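Local coordinates for protein alpha-galactosidase (Umbelopsis vinacea, PDB 3A5V) that probably hydrolyses terminal alpha-linked galactose residues from galactosides and oligosaccharides, as a tetrameric family 27 glycoside hydrolase with a beta/alpha barrel, at residues I285-V290 / D362-K367; Y254-T259 / H383-L388; L29-A34 / N272-I277; Y19-D24 / D51-K56. All blocks are in the same frame, centred on the assembly; numbering follows the deposited sequence.

Interaction 1: residues I285-V290 / D362-K367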
# COMPACT_ATOMS: atom_id res chain seq x y z
N ILE A 285 -10.90 8.41 -37.21
CA ILE A 285 -12.12 8.40 -36.38
C ILE A 285 -13.40 8.00 -37.13
O ILE A 285 -14.46 7.86 -36.51
CB ILE A 285 -12.32 9.72 -35.60
CG1 ILE A 285 -12.72 10.88 -36.54
CG2 ILE A 285 -11.04 10.05 -34.74
CD1 ILE A 285 -13.06 12.20 -35.82
N MET A 286 -13.32 7.83 -38.45
CA MET A 286 -14.54 7.54 -39.22
C MET A 286 -14.49 6.21 -39.95
O MET A 286 -15.13 6.03 -40.99
CB MET A 286 -14.87 8.67 -40.22
CG MET A 286 -15.05 10.05 -39.58
SD MET A 286 -15.60 11.23 -40.85
CE MET A 286 -15.77 12.74 -39.90
N ASN A 287 -13.73 5.26 -39.40
CA ASN A 287 -13.61 3.95 -40.03
C ASN A 287 -14.65 3.03 -39.40
O ASN A 287 -14.49 2.61 -38.25
CB ASN A 287 -12.18 3.42 -39.86
CG ASN A 287 -11.97 2.06 -40.54
OD1 ASN A 287 -12.82 1.17 -40.46
ND2 ASN A 287 -10.81 1.89 -41.19
N LYS A 288 -15.71 2.71 -40.14
CA LYS A 288 -16.82 1.91 -39.60
C LYS A 288 -16.40 0.54 -39.10
O LYS A 288 -17.02 0.02 -38.19
CB LYS A 288 -17.95 1.74 -40.64
CG LYS A 288 -18.63 3.06 -41.05
CD LYS A 288 -19.64 2.82 -42.18
CE LYS A 288 -20.17 4.13 -42.74
NZ LYS A 288 -21.25 3.82 -43.74
N GLU A 289 -15.39 -0.06 -39.73
CA GLU A 289 -14.96 -1.41 -39.36
C GLU A 289 -14.25 -1.41 -38.00
O GLU A 289 -14.39 -2.34 -37.23
CB GLU A 289 -14.05 -2.01 -40.45
CG GLU A 289 -14.75 -2.10 -41.84
CD GLU A 289 -14.02 -3.00 -42.83
OE1 GLU A 289 -13.28 -3.91 -42.40
OE2 GLU A 289 -14.19 -2.80 -44.05
N VAL A 290 -13.50 -0.34 -37.71
CA VAL A 290 -12.85 -0.18 -36.40
C VAL A 290 -13.90 0.13 -35.32
O VAL A 290 -13.89 -0.47 -34.24
CB VAL A 290 -11.75 0.89 -36.43
CG1 VAL A 290 -11.01 0.95 -35.07
CG2 VAL A 290 -10.76 0.62 -37.57
N ASP A 362 -7.50 -6.73 -42.82
CA ASP A 362 -6.88 -5.56 -42.20
C ASP A 362 -7.97 -4.50 -42.12
O ASP A 362 -8.46 -4.02 -43.15
CB ASP A 362 -5.69 -5.08 -43.04
CG ASP A 362 -4.92 -3.92 -42.39
OD1 ASP A 362 -5.56 -2.99 -41.82
OD2 ASP A 362 -3.67 -3.94 -42.46
N LEU A 363 -8.36 -4.15 -40.89
CA LEU A 363 -9.51 -3.27 -40.65
C LEU A 363 -9.27 -1.79 -40.96
O LEU A 363 -10.21 -1.07 -41.33
CB LEU A 363 -10.05 -3.44 -39.22
CG LEU A 363 -10.55 -4.84 -38.86
CD1 LEU A 363 -11.30 -4.76 -37.54
CD2 LEU A 363 -11.46 -5.46 -39.96
N TRP A 364 -8.03 -1.35 -40.79
CA TRP A 364 -7.66 0.03 -41.17
C TRP A 364 -7.64 0.21 -42.68
O TRP A 364 -8.17 1.19 -43.20
CB TRP A 364 -6.30 0.43 -40.57
CG TRP A 364 -6.44 0.76 -39.10
CD1 TRP A 364 -5.85 0.10 -38.05
CD2 TRP A 364 -7.24 1.80 -38.52
NE1 TRP A 364 -6.23 0.67 -36.86
CE2 TRP A 364 -7.07 1.72 -37.11
CE3 TRP A 364 -8.05 2.82 -39.05
CZ2 TRP A 364 -7.71 2.60 -36.22
CZ3 TRP A 364 -8.70 3.70 -38.16
CH2 TRP A 364 -8.52 3.58 -36.76
N LYS A 365 -7.02 -0.75 -43.37
CA LYS A 365 -6.92 -0.73 -44.84
C LYS A 365 -8.25 -1.13 -45.47
O LYS A 365 -8.52 -0.79 -46.64
CB LYS A 365 -5.77 -1.63 -45.32
CG LYS A 365 -4.40 -1.08 -44.92
CD LYS A 365 -3.21 -2.05 -45.12
CE LYS A 365 -2.13 -1.83 -44.03
NZ LYS A 365 -1.42 -0.52 -44.13
N GLN A 366 -9.09 -1.79 -44.68
CA GLN A 366 -10.37 -2.35 -45.13
C GLN A 366 -10.17 -3.26 -46.35
O GLN A 366 -10.78 -3.08 -47.41
CB GLN A 366 -11.39 -1.24 -45.39
CG GLN A 366 -11.70 -0.36 -44.16
CD GLN A 366 -12.84 0.61 -44.41
OE1 GLN A 366 -13.06 1.04 -45.54
NE2 GLN A 366 -13.57 0.95 -43.36
N LYS A 367 -9.28 -4.24 -46.19
CA LYS A 367 -9.04 -5.21 -47.24
C LYS A 367 -8.67 -6.57 -46.66
O LYS A 367 -8.07 -6.65 -45.58
CB LYS A 367 -7.94 -4.74 -48.20
CG LYS A 367 -6.57 -4.67 -47.58
CD LYS A 367 -5.49 -4.43 -48.62
CE LYS A 367 -4.12 -4.30 -47.95
NZ LYS A 367 -3.11 -3.78 -48.90
O HOH W 1 -15.70 3.06 -43.13

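Interaction 2: residues Y254-T259 / H383-L388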
# COMPACT_ATOMS: atom_id res chain seq x y z
N TYR A 254 -1.64 8.23 -33.30
CA TYR A 254 -3.11 8.33 -33.15
C TYR A 254 -3.82 7.05 -33.54
O TYR A 254 -4.83 6.68 -32.92
CB TYR A 254 -3.69 9.50 -33.97
CG TYR A 254 -3.42 10.85 -33.36
CD1 TYR A 254 -3.51 11.05 -31.97
CD2 TYR A 254 -3.05 11.94 -34.17
CE1 TYR A 254 -3.24 12.31 -31.40
CE2 TYR A 254 -2.78 13.21 -33.61
CZ TYR A 254 -2.88 13.38 -32.23
OH TYR A 254 -2.59 14.62 -31.68
N ARG A 255 -3.32 6.37 -34.58
CA ARG A 255 -3.94 5.11 -34.97
C ARG A 255 -3.83 4.09 -33.83
O ARG A 255 -4.77 3.34 -33.55
CB ARG A 255 -3.33 4.56 -36.26
CG ARG A 255 -4.11 3.37 -36.83
CD ARG A 255 -3.31 2.65 -37.92
NE ARG A 255 -2.84 3.56 -38.97
CZ ARG A 255 -3.61 4.08 -39.93
NH1 ARG A 255 -4.92 3.83 -39.97
NH2 ARG A 255 -3.06 4.88 -40.85
N VAL A 256 -2.67 4.06 -33.17
CA VAL A 256 -2.46 3.15 -32.05
C VAL A 256 -3.42 3.46 -30.90
O VAL A 256 -4.09 2.58 -30.37
CB VAL A 256 -0.98 3.19 -31.56
CG1 VAL A 256 -0.78 2.29 -30.30
CG2 VAL A 256 -0.11 2.73 -32.65
N HIS A 257 -3.45 4.73 -30.54
CA HIS A 257 -4.30 5.28 -29.50
C HIS A 257 -5.77 4.90 -29.76
O HIS A 257 -6.40 4.24 -28.93
CB HIS A 257 -4.02 6.80 -29.50
CG HIS A 257 -4.96 7.65 -28.68
ND1 HIS A 257 -5.40 7.31 -27.42
CD2 HIS A 257 -5.47 8.88 -28.94
CE1 HIS A 257 -6.16 8.28 -26.95
NE2 HIS A 257 -6.21 9.25 -27.84
N TYR A 258 -6.27 5.22 -30.96
CA TYR A 258 -7.66 4.90 -31.29
C TYR A 258 -7.94 3.38 -31.28
O TYR A 258 -8.96 2.92 -30.75
CB TYR A 258 -8.03 5.51 -32.65
CG TYR A 258 -9.51 5.49 -32.95
CD1 TYR A 258 -10.11 4.35 -33.49
CD2 TYR A 258 -10.31 6.60 -32.67
CE1 TYR A 258 -11.47 4.30 -33.75
CE2 TYR A 258 -11.70 6.56 -32.94
CZ TYR A 258 -12.26 5.40 -33.48
OH TYR A 258 -13.61 5.33 -33.77
N THR A 259 -7.04 2.62 -31.89
CA THR A 259 -7.18 1.15 -31.98
C THR A 259 -7.33 0.49 -30.61
O THR A 259 -8.21 -0.35 -30.41
CB THR A 259 -5.95 0.53 -32.70
OG1 THR A 259 -5.86 1.05 -34.04
CG2 THR A 259 -6.04 -1.02 -32.72
N HIS A 383 5.80 3.01 -33.15
CA HIS A 383 4.66 3.44 -32.32
C HIS A 383 3.32 3.08 -32.97
O HIS A 383 2.34 3.83 -32.84
CB HIS A 383 4.72 4.96 -32.07
CG HIS A 383 5.99 5.41 -31.39
ND1 HIS A 383 6.26 6.75 -31.15
CD2 HIS A 383 7.04 4.71 -30.89
CE1 HIS A 383 7.43 6.84 -30.53
NE2 HIS A 383 7.92 5.62 -30.37
N GLY A 384 3.31 1.95 -33.67
CA GLY A 384 2.25 1.62 -34.62
C GLY A 384 1.53 0.33 -34.29
O GLY A 384 1.96 -0.44 -33.41
N VAL A 385 0.40 0.13 -34.98
CA VAL A 385 -0.42 -1.08 -34.86
C VAL A 385 -0.76 -1.66 -36.23
O VAL A 385 -0.77 -0.94 -37.23
CB VAL A 385 -1.78 -0.83 -34.10
CG1 VAL A 385 -1.54 -0.63 -32.57
CG2 VAL A 385 -2.59 0.34 -34.74
N ARG A 386 -1.01 -2.96 -36.26
CA ARG A 386 -1.83 -3.55 -37.32
C ARG A 386 -3.04 -4.16 -36.62
O ARG A 386 -2.89 -4.89 -35.64
CB ARG A 386 -1.08 -4.62 -38.14
CG ARG A 386 0.14 -4.07 -38.93
CD ARG A 386 -0.27 -3.09 -40.05
NE ARG A 386 -1.01 -3.75 -41.14
CZ ARG A 386 -0.44 -4.43 -42.14
NH1 ARG A 386 0.89 -4.57 -42.20
NH2 ARG A 386 -1.20 -4.99 -43.08
N LEU A 387 -4.23 -3.82 -37.12
CA LEU A 387 -5.50 -4.22 -36.53
C LEU A 387 -6.15 -5.23 -37.47
O LEU A 387 -6.51 -4.88 -38.61
CB LEU A 387 -6.42 -3.00 -36.34
CG LEU A 387 -7.87 -3.30 -35.92
CD1 LEU A 387 -7.93 -4.07 -34.60
CD2 LEU A 387 -8.71 -2.03 -35.85
N LEU A 388 -6.32 -6.46 -36.98
CA LEU A 388 -6.74 -7.57 -37.83
C LEU A 388 -8.03 -8.17 -37.33
O LEU A 388 -8.27 -8.23 -36.10
CB LEU A 388 -5.67 -8.68 -37.84
CG LEU A 388 -4.22 -8.24 -38.11
CD1 LEU A 388 -3.25 -9.42 -37.91
CD2 LEU A 388 -4.07 -7.61 -39.51

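Interaction 3: residues L29-A34 / N272-I277. With NAG (2-acetamido-2-deoxy-beta-D-glucopyranose), chain C.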
# COMPACT_ATOMS: atom_id res chain seq x y z
N LEU A 29 -23.50 24.61 -29.80
CA LEU A 29 -24.48 24.41 -30.88
C LEU A 29 -23.78 24.23 -32.23
O LEU A 29 -24.17 23.37 -33.01
CB LEU A 29 -25.49 25.56 -30.90
CG LEU A 29 -26.89 25.33 -31.50
CD1 LEU A 29 -27.51 23.99 -31.14
CD2 LEU A 29 -27.78 26.49 -31.08
N ASP A 30 -22.73 25.01 -32.50
CA ASP A 30 -21.96 24.84 -33.73
C ASP A 30 -21.23 23.49 -33.80
O ASP A 30 -21.14 22.89 -34.87
CB ASP A 30 -20.93 25.96 -33.90
CG ASP A 30 -21.56 27.29 -34.26
OD1 ASP A 30 -22.77 27.31 -34.59
OD2 ASP A 30 -20.84 28.32 -34.21
N ALA A 31 -20.71 23.03 -32.66
CA ALA A 31 -20.05 21.71 -32.61
C ALA A 31 -21.07 20.58 -32.84
O ALA A 31 -20.78 19.62 -33.56
CB ALA A 31 -19.34 21.53 -31.31
N ALA A 32 -22.26 20.68 -32.23
CA ALA A 32 -23.31 19.66 -32.40
C ALA A 32 -23.74 19.57 -33.86
O ALA A 32 -23.95 18.47 -34.38
CB ALA A 32 -24.52 19.95 -31.49
N LYS A 33 -23.85 20.73 -34.53
CA LYS A 33 -24.21 20.77 -35.95
C LYS A 33 -23.11 20.19 -36.83
O LYS A 33 -23.40 19.51 -37.81
CB LYS A 33 -24.60 22.20 -36.38
CG LYS A 33 -25.95 22.61 -35.74
CD LYS A 33 -26.38 24.06 -36.06
CE LYS A 33 -27.66 24.37 -35.24
NZ LYS A 33 -28.14 25.76 -35.45
N ALA A 34 -21.86 20.44 -36.47
CA ALA A 34 -20.72 19.82 -37.16
C ALA A 34 -20.67 18.29 -36.97
O ALA A 34 -20.43 17.54 -37.92
CB ALA A 34 -19.40 20.48 -36.69
N ASN A 272 -11.42 16.69 -29.20
CA ASN A 272 -10.76 17.37 -30.31
C ASN A 272 -11.65 18.44 -30.97
O ASN A 272 -12.67 18.83 -30.39
CB ASN A 272 -10.31 16.33 -31.37
CG ASN A 272 -11.49 15.61 -32.04
OD1 ASN A 272 -12.66 15.82 -31.70
ND2 ASN A 272 -11.17 14.73 -32.98
N ASP A 273 -11.25 18.93 -32.15
CA ASP A 273 -12.03 19.93 -32.89
C ASP A 273 -12.91 19.22 -33.92
O ASP A 273 -12.39 18.48 -34.77
CB ASP A 273 -11.11 20.95 -33.55
CG ASP A 273 -11.86 22.03 -34.35
OD1 ASP A 273 -13.07 22.28 -34.13
OD2 ASP A 273 -11.21 22.65 -35.19
N VAL A 274 -14.23 19.40 -33.82
CA VAL A 274 -15.16 18.78 -34.78
C VAL A 274 -15.62 19.76 -35.86
O VAL A 274 -16.33 19.37 -36.79
CB VAL A 274 -16.42 18.13 -34.10
CG1 VAL A 274 -16.04 16.82 -33.39
CG2 VAL A 274 -17.10 19.12 -33.13
N THR A 275 -15.20 21.02 -35.76
CA THR A 275 -15.62 22.04 -36.73
C THR A 275 -14.69 22.15 -37.95
O THR A 275 -15.04 22.78 -38.95
CB THR A 275 -15.81 23.45 -36.08
OG1 THR A 275 -14.56 23.92 -35.57
CG2 THR A 275 -16.87 23.39 -34.96
N ASN A 276 -13.51 21.56 -37.84
CA ASN A 276 -12.57 21.52 -38.96
C ASN A 276 -11.81 20.20 -38.83
O ASN A 276 -10.81 20.11 -38.14
CB ASN A 276 -11.62 22.73 -38.93
CG ASN A 276 -10.73 22.82 -40.16
OD1 ASN A 276 -10.58 21.86 -40.92
ND2 ASN A 276 -10.15 23.99 -40.38
N ILE A 277 -12.35 19.17 -39.48
CA ILE A 277 -11.82 17.81 -39.36
C ILE A 277 -11.01 17.52 -40.62
O ILE A 277 -11.58 17.44 -41.71
CB ILE A 277 -12.97 16.76 -39.22
CG1 ILE A 277 -13.98 17.18 -38.12
CG2 ILE A 277 -12.40 15.36 -38.94
CD1 ILE A 277 -15.22 16.25 -38.02
C1 NAG C . -9.36 23.95 -41.58
C2 NAG C . -9.38 25.43 -42.01
C3 NAG C . -8.30 25.80 -43.02
C4 NAG C . -6.97 25.05 -42.84
C5 NAG C . -7.21 23.57 -42.46
C6 NAG C . -5.94 22.76 -42.18
C7 NAG C . -11.31 26.87 -42.36
C8 NAG C . -12.55 27.11 -43.17
N2 NAG C . -10.65 25.75 -42.62
O3 NAG C . -8.11 27.21 -42.97
O4 NAG C . -6.22 25.17 -44.05
O5 NAG C . -8.05 23.50 -41.32
O6 NAG C . -5.37 23.15 -40.95
O7 NAG C . -10.95 27.69 -41.51

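Interaction 4: residues Y19-D24 / D51-K56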
# COMPACT_ATOMS: atom_id res chain seq x y z
N TYR A 19 -12.51 24.00 -26.15
CA TYR A 19 -13.07 25.28 -25.69
C TYR A 19 -12.73 25.65 -24.26
O TYR A 19 -12.74 26.83 -23.91
CB TYR A 19 -14.60 25.35 -25.93
CG TYR A 19 -14.92 25.13 -27.38
CD1 TYR A 19 -14.47 26.04 -28.35
CD2 TYR A 19 -15.65 24.02 -27.80
CE1 TYR A 19 -14.74 25.84 -29.71
CE2 TYR A 19 -15.92 23.81 -29.15
CZ TYR A 19 -15.46 24.74 -30.09
OH TYR A 19 -15.71 24.54 -31.43
N GLY A 20 -12.43 24.64 -23.44
CA GLY A 20 -12.12 24.86 -22.03
C GLY A 20 -13.14 25.74 -21.32
O GLY A 20 -14.36 25.54 -21.43
N CYS A 21 -12.63 26.72 -20.60
CA CYS A 21 -13.49 27.66 -19.91
C CYS A 21 -14.11 28.74 -20.81
O CYS A 21 -14.94 29.51 -20.35
CB CYS A 21 -12.71 28.31 -18.77
SG CYS A 21 -13.07 27.95 -17.00
N ASN A 22 -13.73 28.79 -22.09
CA ASN A 22 -14.43 29.67 -23.03
C ASN A 22 -15.71 29.03 -23.61
O ASN A 22 -16.33 29.58 -24.52
CB ASN A 22 -13.49 30.13 -24.15
CG ASN A 22 -12.26 30.85 -23.60
OD1 ASN A 22 -12.35 31.60 -22.63
ND2 ASN A 22 -11.10 30.57 -24.19
N VAL A 23 -16.10 27.88 -23.08
CA VAL A 23 -17.31 27.20 -23.56
C VAL A 23 -18.55 28.12 -23.43
O VAL A 23 -18.70 28.87 -22.46
CB VAL A 23 -17.52 25.84 -22.84
CG1 VAL A 23 -17.90 26.03 -21.36
CG2 VAL A 23 -18.55 24.98 -23.58
N ASP A 24 -19.43 28.09 -24.43
CA ASP A 24 -20.69 28.83 -24.35
C ASP A 24 -21.73 28.17 -25.26
O ASP A 24 -21.41 27.26 -26.02
CB ASP A 24 -20.49 30.34 -24.67
CG ASP A 24 -20.14 30.62 -26.15
OD1 ASP A 24 -20.60 29.89 -27.06
OD2 ASP A 24 -19.39 31.60 -26.40
N ASP A 51 -18.44 20.09 -20.66
CA ASP A 51 -17.49 19.80 -19.58
C ASP A 51 -17.51 20.93 -18.52
O ASP A 51 -18.52 21.62 -18.37
CB ASP A 51 -16.08 19.55 -20.15
CG ASP A 51 -15.23 18.68 -19.22
OD1 ASP A 51 -15.50 17.46 -19.15
OD2 ASP A 51 -14.32 19.24 -18.55
N ASP A 52 -16.40 21.14 -17.80
CA ASP A 52 -16.33 22.09 -16.69
C ASP A 52 -16.52 23.54 -17.20
O ASP A 52 -16.33 23.82 -18.39
CB ASP A 52 -14.95 21.97 -16.03
CG ASP A 52 -14.92 22.38 -14.54
OD1 ASP A 52 -15.95 22.85 -13.98
OD2 ASP A 52 -13.82 22.22 -13.93
N CYS A 53 -16.87 24.45 -16.29
CA CYS A 53 -16.91 25.92 -16.52
C CYS A 53 -18.22 26.42 -17.14
O CYS A 53 -18.28 27.54 -17.65
CB CYS A 53 -15.66 26.40 -17.29
SG CYS A 53 -15.09 28.06 -16.86
N TRP A 54 -19.28 25.61 -17.06
CA TRP A 54 -20.64 26.03 -17.45
C TRP A 54 -21.36 26.75 -16.29
O TRP A 54 -22.34 27.44 -16.53
CB TRP A 54 -21.49 24.84 -17.91
CG TRP A 54 -21.69 23.74 -16.87
CD1 TRP A 54 -20.94 22.58 -16.75
CD2 TRP A 54 -22.68 23.68 -15.83
NE1 TRP A 54 -21.39 21.83 -15.71
CE2 TRP A 54 -22.46 22.47 -15.12
CE3 TRP A 54 -23.73 24.52 -15.43
CZ2 TRP A 54 -23.25 22.08 -14.03
CZ3 TRP A 54 -24.50 24.15 -14.34
CH2 TRP A 54 -24.26 22.94 -13.64
N GLN A 55 -20.85 26.57 -15.07
CA GLN A 55 -21.57 26.91 -13.84
C GLN A 55 -21.67 28.41 -13.58
O GLN A 55 -20.74 29.16 -13.85
CB GLN A 55 -20.90 26.25 -12.61
CG GLN A 55 -20.88 24.71 -12.62
CD GLN A 55 -19.68 24.13 -13.37
OE1 GLN A 55 -19.01 24.82 -14.13
NE2 GLN A 55 -19.39 22.85 -13.14
N LYS A 56 -22.82 28.82 -13.05
CA LYS A 56 -22.98 30.13 -12.44
C LYS A 56 -22.11 30.19 -11.18
O LYS A 56 -21.77 29.15 -10.59
CB LYS A 56 -24.46 30.36 -12.11
CG LYS A 56 -24.86 31.81 -11.82
CD LYS A 56 -26.38 31.95 -11.80
CE LYS A 56 -26.79 33.30 -11.20
NZ LYS A 56 -28.26 33.47 -11.35
O HOH W 2 -15.76 23.11 -21.22

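Interaction 1: residues I285-V290 / D362-K367
Glu289 and Leu363 bring the backbones closest, CA to CA 5.9 Å, where the first turn of helix 288-294 meets the turn between strands 358-362 and 367-372. The contact joins the beta/alpha barrel to the C-terminal beta sandwich. That turn carries an Asx motif at Asp362 and a G1 beta bulge, with Gln366 and Lys367 both facing Asp362. Asn287, the N-cap residue, works both ways. CG stands anti to the backbone N (chi1 -178°), which carries the amide toward 362-367; OD1 accepts the capping bond from Val290 N at 3.2 Å and a weak one from Glu289 N. Its ND2 donates to Leu363 O at 3.0 Å. The amide of Gln366 arrives tip to tip, its plane 82° from that of Asn287, and NE2 gives OD1 a further weak bond. The same amide stacks on the carboxylate of Glu289, their planes 16° apart, while Glu289 OE1 makes a salt bridge with Arg361. A water accepts from both Lys288 N and Gln366 NE2. Two polyethers, probably from the crystallisation liquor, bind here: Asn287, Trp364 and Gln366 border one, Glu289 and Leu363 the other. Beneath the polar layer, Val290 CG2 sits 3.5 Å from the centroid of the Trp364 six-membered ring, a CH-pi contact directly over the face.

Interaction 2: residues Y254-T259 / H383-L388
Val385 meets Val256 and Thr259 through different methyls, sorted by its first torsion (chi1 -73°): CG1 stands anti to the carbonyl carbon, whereas CG2 takes the crowded position between backbone N and carbonyl carbon. On the helix, Thr259 (chi1 -61°) holds OG1 anti to its own carbonyl carbon and CG2 anti to its backbone N, so that the two branches serve different neighbours. The result is a helix-on-sheet interface between the barrel helix 251-263 and strand 384-390 of the C-terminal beta sandwich. The two axes approach to 7.0 Å, and their N-to-C directions differ by 51°. Val256 and Val385 pack obliquely, with Val256 CG1 3.8 Å from Val385 CG1. Val256 CG2 is modelled too close to the His383 carbonyl, so its exact placement is doubtful. Val385 CG2 meets Thr259 tip to tip, 3.4 Å from OG1, and the aliphatic part of Arg255 lies beside the same methyl, CG at 4.0 Å from Val385 CG2. The guanidinium of Arg255 continues to a salt bridge with Glu252. Farther along the strand, Thr259 and Leu387 slide past each other in opposite directions, Thr259 CG2 4.1 Å from Leu387 CD1. The hydroxyl in this largely apolar layer is well supplied: Trp364 NE1 probably hydrogen-bonds to Thr259 OG1, and the hydroxyl donates to Arg255 O at 2.6 Å, reaching the carbonyl from the opposite face to the helical bond from Thr259 N.

Interaction 3: residues L29-A34 / N272-I277
Val274 presents CG2 to Ala31 and Ala34, one helical turn apart on helix 25-38, the first main helix of the beta/alpha barrel. The segment 272-277 belongs to the loop that follows the last barrel strand, 268-270, so the contact joins the end of the barrel to its beginning. The valine methyl is directed by chi1 of -74°, which leaves CG2 between the backbone N and the carbonyl carbon, 3.8 Å from Ala31 CB. Ala34 CB meets the loop backbone instead, resting 3.3 Å from Val274 O. Thr275 adds its methyl at the margin, with CG2 4.2 Å from Ala34 CB. The backbones come close here, with the CA atoms of Ala34 and Thr275 5.6 Å apart, as suits small alanine side chains. Trp13, on the first barrel strand, touches both Ala31 and Val274 from the barrel side, and Leu40 of the following helix also packs on Val274. The polar branch of Thr275 is tied down within its own loop. Asp273 OD1 accepts from Thr275 N at 3.0 Å, above the carboxylate plane, forming an Asx turn, and separately from Thr275 OG1 at 2.6 Å through its syn lone pair, which holds the hydroxyl. At Asn276, whose CB points away from the helix, the loop carries an N-linked glycan, ND2 being bonded to C1 of the N-acetylglucosamine at 1.4 Å.

Interaction 4: residues Y19-D24 / D51-K56
Cys21 and Cys53 are joined by a disulfide, SG to SG 2.0 Å with a chi3 of 87°, in the conformer described; a second conformer of Cys53 was modelled, so the geometry holds for this copy alone. The bond ties two loops at their nearest point, CA to CA 5.1 Å. Beside it, Val23 CG1 rests 4.0 Å from both Asp52 O and Cys53 O. A water donates to Gly20 O at 2.8 Å and to Asp52 O at 3.0 Å, linking the two carbonyls. Next come the groups that shape the loops. Gly20 leaves the short helix 16-19 with positive phi, and the following 3-10 turn, Asn22 N to Tyr19 O, holds the backbone on either side of Cys21. On the other loop, Asp52 N donates to Asp51 OD2 from above the carboxylate plane, and Cys53 N makes weak bonds to Asp52 OD1 and Gln55 OE1. Lys71 NZ hydrogen-bonds to both Cys21 O and Cys53 O, gripping the two loops together. Asp51, paired with Lys127, and Asp52, whose OD2 accepts from Gly102 N, each hydrogen-bond to a bound tris molecule, probably from the crystallisation liquor; this is consistent with a place in the galactose pocket, as in family 27 relatives. In the barrel, the 51-56 loop leaves strand 47-49 and leans on Tyr93 of strand 89-95, while Trp16 of helix 16-19 flanks both aspartates and Ile28 of helix 25-38 backs Val23.

From the N terminus, the first loop is closed by interaction 4, which brings 51-56 back to 19-24 beside the early barrel strands. Interaction 3 opens inside that loop, at 29-34, and closes far along the chain at 272-277, so the two cross; Thr275 CG2 also touches Tyr19 OH. Before it closes, interaction 2 opens at 254-259, crossing it in turn, and ends at 383-388. Interaction 1 is nested within that last loop. Interactions 3 and 4 lie wholly in the barrel, whereas 1 and 2 dock the beta sandwich on it and share a salt bridge, Asp362 OD2 to Arg386 NH2. Met286 packing on Ile277 connects interactions 1 and 3.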